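PDB 3D1N: POU domain, class 6, transcription factor 1 from Homo sapiens, which binds DNA in a sequence-specific manner as a POU-family transcription factor, probably preferring a variant of the octamer motif. Local coordinates for residues S45-K49 and L50-P54. The protein carries 2 engineered substitutions. Numbering follows the deposited sequence.
Sequences SRFEK and LDITP. Engineered in segment 45-49: Ser45 (natural residue Cys). With nucleotides of chain C.
The carboxylate of Asp51 covers one face of the Arg46 guanidinium, with the two planes 34° apart. Asp51 CG sits 3.6 Å above the guanidinium plane, over its centre. Asp51 OD1 is 2.9 Å from Arg46 NH2, a salt bridge of charges alone, because no N-H points at the oxygen. Bends at chi2 (-92°) and chi3 of Arg46 bring the guanidinium alongside Asp51. With an alanine in place of Arg46, the Asp51 carboxylate would probably lose its charge partner and turn freely. The Phe47 ring meets Ile52 obliquely, CD2 to CD1 at 3.8 Å. Phe47 also packs on Phe9 of helix 4-18 and Leu60 and Leu64 of helix 54-73, joining its helix to both. The backbone closes the helix with two bonds: Asp51 N to Arg46 O at 2.7 Å and Leu50 N to Phe47 O at 2.8 Å. On the DNA side, the engineered Ser45 donates from OG to OP2 of DA11 of chain C at 3.1 Å. Glu48 turns instead to Arg17 and Gln24. Leu50 has positive phi (64°), as a Schellman motif requires. The motif ends helix 41-49, the DNA-recognition helix of the helix-turn-helix in the POU-specific domain, before the loop to helix 54-73.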
ATOM      1  N   SER K  45      17.510  -4.127  -1.173  1.00 54.76           N
ATOM      2  CA  SER K  45      16.910  -3.135  -0.299  1.00 59.69           C
ATOM      3  C   SER K  45      17.951  -2.125   0.202  1.00 74.51           C
ATOM      4  O   SER K  45      17.868  -0.935  -0.138  1.00 54.65           O
ATOM      5  CB  SER K  45      16.208  -3.807   0.875  1.00 45.60           C
ATOM      6  OG  SER K  45      15.712  -2.819   1.762  1.00 48.97           O
ATOM      7  N   ARG K  46      18.926  -2.617   0.986  1.00 75.16           N
ATOM      8  CA  ARG K  46      20.004  -1.795   1.562  1.00 69.76           C
ATOM      9  C   ARG K  46      20.636  -0.920   0.496  1.00 76.90           C
ATOM     10  O   ARG K  46      20.821   0.281   0.697  1.00 70.75           O
ATOM     11  CB  ARG K  46      21.117  -2.654   2.182  1.00 70.23           C
ATOM     12  CG  ARG K  46      20.679  -3.767   3.114  1.00 74.03           C
ATOM     13  CD  ARG K  46      20.633  -3.330   4.553  1.00 64.41           C
ATOM     14  NE  ARG K  46      21.963  -3.231   5.141  1.00105.45           N
ATOM     15  CZ  ARG K  46      22.193  -2.950   6.422  1.00103.26           C
ATOM     16  NH1 ARG K  46      21.176  -2.740   7.254  1.00 94.68           N
ATOM     17  NH2 ARG K  46      23.439  -2.874   6.871  1.00 80.78           N
ATOM     18  N   PHE K  47      20.978  -1.533  -0.635  1.00 60.05           N
ATOM     19  CA  PHE K  47      21.571  -0.796  -1.737  1.00 70.72           C
ATOM     20  C   PHE K  47      20.734   0.425  -2.089  1.00 85.12           C
ATOM     21  O   PHE K  47      21.200   1.569  -2.018  1.00 72.49           O
ATOM     22  CB  PHE K  47      21.696  -1.675  -2.975  1.00 50.93           C
ATOM     23  CG  PHE K  47      22.455  -1.013  -4.093  1.00 92.38           C
ATOM     24  CD1 PHE K  47      21.811  -0.166  -4.988  1.00 80.41           C
ATOM     25  CD2 PHE K  47      23.825  -1.216  -4.236  1.00103.26           C
ATOM     26  CE1 PHE K  47      22.513   0.454  -6.011  1.00 91.26           C
ATOM     27  CE2 PHE K  47      24.534  -0.601  -5.256  1.00 96.11           C
ATOM     28  CZ  PHE K  47      23.877   0.237  -6.145  1.00 99.24           C
ATOM     29  N   GLU K  48      19.492   0.155  -2.483  1.00 81.40           N
ATOM     30  CA  GLU K  48      18.548   1.183  -2.874  1.00 62.78           C
ATOM     31  C   GLU K  48      18.500   2.304  -1.863  1.00 74.49           C
ATOM     32  O   GLU K  48      18.667   3.474  -2.206  1.00 78.30           O
ATOM     33  CB  GLU K  48      17.164   0.571  -2.991  1.00 75.49           C
ATOM     34  CG  GLU K  48      17.020  -0.388  -4.142  1.00 83.03           C
ATOM     35  CD  GLU K  48      15.572  -0.658  -4.466  1.00 88.98           C
ATOM     36  OE1 GLU K  48      14.711  -0.364  -3.607  1.00 85.68           O
ATOM     37  OE2 GLU K  48      15.297  -1.158  -5.579  1.00100.41           O
ATOM     38  N   LYS K  49      18.263   1.929  -0.610  1.00 81.05           N
ATOM     39  CA  LYS K  49      18.117   2.889   0.476  1.00 84.22           C
ATOM     40  C   LYS K  49      19.445   3.517   0.879  1.00 87.18           C
ATOM     41  O   LYS K  49      19.480   4.417   1.725  1.00 83.45           O
ATOM     42  CB  LYS K  49      17.472   2.220   1.687  1.00 84.51           C
ATOM     43  CG  LYS K  49      15.967   2.032   1.563  1.00 90.85           C
ATOM     44  CD  LYS K  49      15.227   3.356   1.690  1.00 74.14           C
ATOM     45  CE  LYS K  49      14.067   3.237   2.679  1.00 83.87           C
ATOM     46  NZ  LYS K  49      14.533   3.085   4.099  1.00 75.08           N
ATOM     47  N   LEU K  50      20.527   3.041   0.264  1.00 93.17           N
ATOM     48  CA  LEU K  50      21.886   3.504   0.565  1.00 89.44           C
ATOM     49  C   LEU K  50      22.299   3.177   1.996  1.00 75.11           C
ATOM     50  O   LEU K  50      22.665   4.066   2.762  1.00 89.17           O
ATOM     51  CB  LEU K  50      22.029   5.010   0.316  1.00 82.93           C
ATOM     52  CG  LEU K  50      21.826   5.489  -1.123  1.00104.37           C
ATOM     53  CD1 LEU K  50      21.851   7.015  -1.198  1.00108.28           C
ATOM     54  CD2 LEU K  50      22.871   4.873  -2.050  1.00 85.27           C
ATOM     55  N   ASP K  51      22.216   1.902   2.356  1.00 74.40           N
ATOM     56  CA  ASP K  51      22.694   1.446   3.652  1.00 79.07           C
ATOM     57  C   ASP K  51      23.828   0.463   3.439  1.00 76.10           C
ATOM     58  O   ASP K  51      23.708  -0.729   3.734  1.00 69.42           O
ATOM     59  CB  ASP K  51      21.579   0.802   4.474  1.00 88.79           C
ATOM     60  CG  ASP K  51      21.971   0.610   5.928  1.00 93.01           C
ATOM     61  OD1 ASP K  51      22.990  -0.063   6.196  1.00 73.25           O
ATOM     62  OD2 ASP K  51      21.259   1.137   6.808  1.00108.52           O
ATOM     63  N   ILE K  52      24.919   0.983   2.893  1.00 82.27           N
ATOM     64  CA  ILE K  52      26.150   0.234   2.729  1.00 90.25           C
ATOM     65  C   ILE K  52      27.301   1.225   2.735  1.00 90.48           C
ATOM     66  O   ILE K  52      27.103   2.421   2.494  1.00 76.22           O
ATOM     67  CB  ILE K  52      26.171  -0.538   1.409  1.00 84.96           C
ATOM     68  CG1 ILE K  52      25.849   0.402   0.250  1.00 62.74           C
ATOM     69  CG2 ILE K  52      25.182  -1.695   1.445  1.00 85.97           C
ATOM     70  CD1 ILE K  52      25.666  -0.323  -1.051  1.00 75.54           C
ATOM     71  N   THR K  53      28.499   0.728   3.023  1.00 98.83           N
ATOM     72  CA  THR K  53      29.693   1.556   2.966  1.00 84.99           C
ATOM     73  C   THR K  53      29.865   2.013   1.535  1.00 88.63           C
ATOM     74  O   THR K  53      29.688   1.225   0.602  1.00 85.10           O
ATOM     75  CB  THR K  53      30.954   0.759   3.340  1.00 88.25           C
ATOM     76  OG1 THR K  53      30.584  -0.480   3.949  1.00 77.48           O
ATOM     77  CG2 THR K  53      31.842   1.564   4.291  1.00107.82           C
ATOM     78  N   PRO K  54      30.200   3.293   1.348  1.00 83.02           N
ATOM     79  CA  PRO K  54      30.495   3.762  -0.005  1.00 84.60           C
ATOM     80  C   PRO K  54      31.487   2.824  -0.688  1.00 86.88           C
ATOM     81  O   PRO K  54      31.422   2.633  -1.899  1.00 87.33           O
ATOM     82  CB  PRO K  54      31.126   5.127   0.243  1.00 74.36           C
ATOM     83  CG  PRO K  54      30.477   5.601   1.504  1.00 78.17           C
ATOM     84  CD  PRO K  54      30.270   4.373   2.345  1.00 78.38           C
TER
ATOM     85  P    DA C  11      12.731  -0.566   0.891  1.00 69.03           P
ATOM     86  OP1  DA C  11      12.742   0.918   0.937  1.00 54.49           O
ATOM     87  OP2  DA C  11      13.650  -1.267  -0.034  1.00 54.37           O
ATOM     88  O5'  DA C  11      12.852  -1.060   2.408  1.00 52.95           O
ATOM     89  C5'  DA C  11      12.124  -0.277   3.363  1.00 51.77           C
ATOM     90  C4'  DA C  11      12.231  -0.806   4.788  1.00 63.51           C
ATOM     91  O4'  DA C  11      12.064  -2.240   4.784  1.00 57.37           O
ATOM     92  C3'  DA C  11      13.558  -0.535   5.484  1.00 46.46           C
ATOM     93  O3'  DA C  11      13.320   0.286   6.614  1.00 59.26           O
ATOM     94  C2'  DA C  11      14.096  -1.921   5.853  1.00 57.93           C
ATOM     95  C1'  DA C  11      12.880  -2.833   5.757  1.00 37.48           C
ATOM     96  N9   DA C  11      13.089  -4.190   5.255  1.00 39.21           N
ATOM     97  C8   DA C  11      13.492  -4.584   3.994  1.00 37.23           C
ATOM     98  N7   DA C  11      13.553  -5.904   3.845  1.00 32.97           N
ATOM     99  C5   DA C  11      13.157  -6.396   5.090  1.00 35.62           C
ATOM    100  C6   DA C  11      13.006  -7.708   5.600  1.00 38.97           C
ATOM    101  N6   DA C  11      13.239  -8.808   4.881  1.00 28.13           N
ATOM    102  N1   DA C  11      12.597  -7.846   6.882  1.00 34.93           N
ATOM    103  C2   DA C  11      12.356  -6.731   7.588  1.00 42.01           C
ATOM    104  N3   DA C  11      12.458  -5.447   7.226  1.00 32.13           N
ATOM    105  C4   DA C  11      12.865  -5.353   5.959  1.00 22.08           C
TER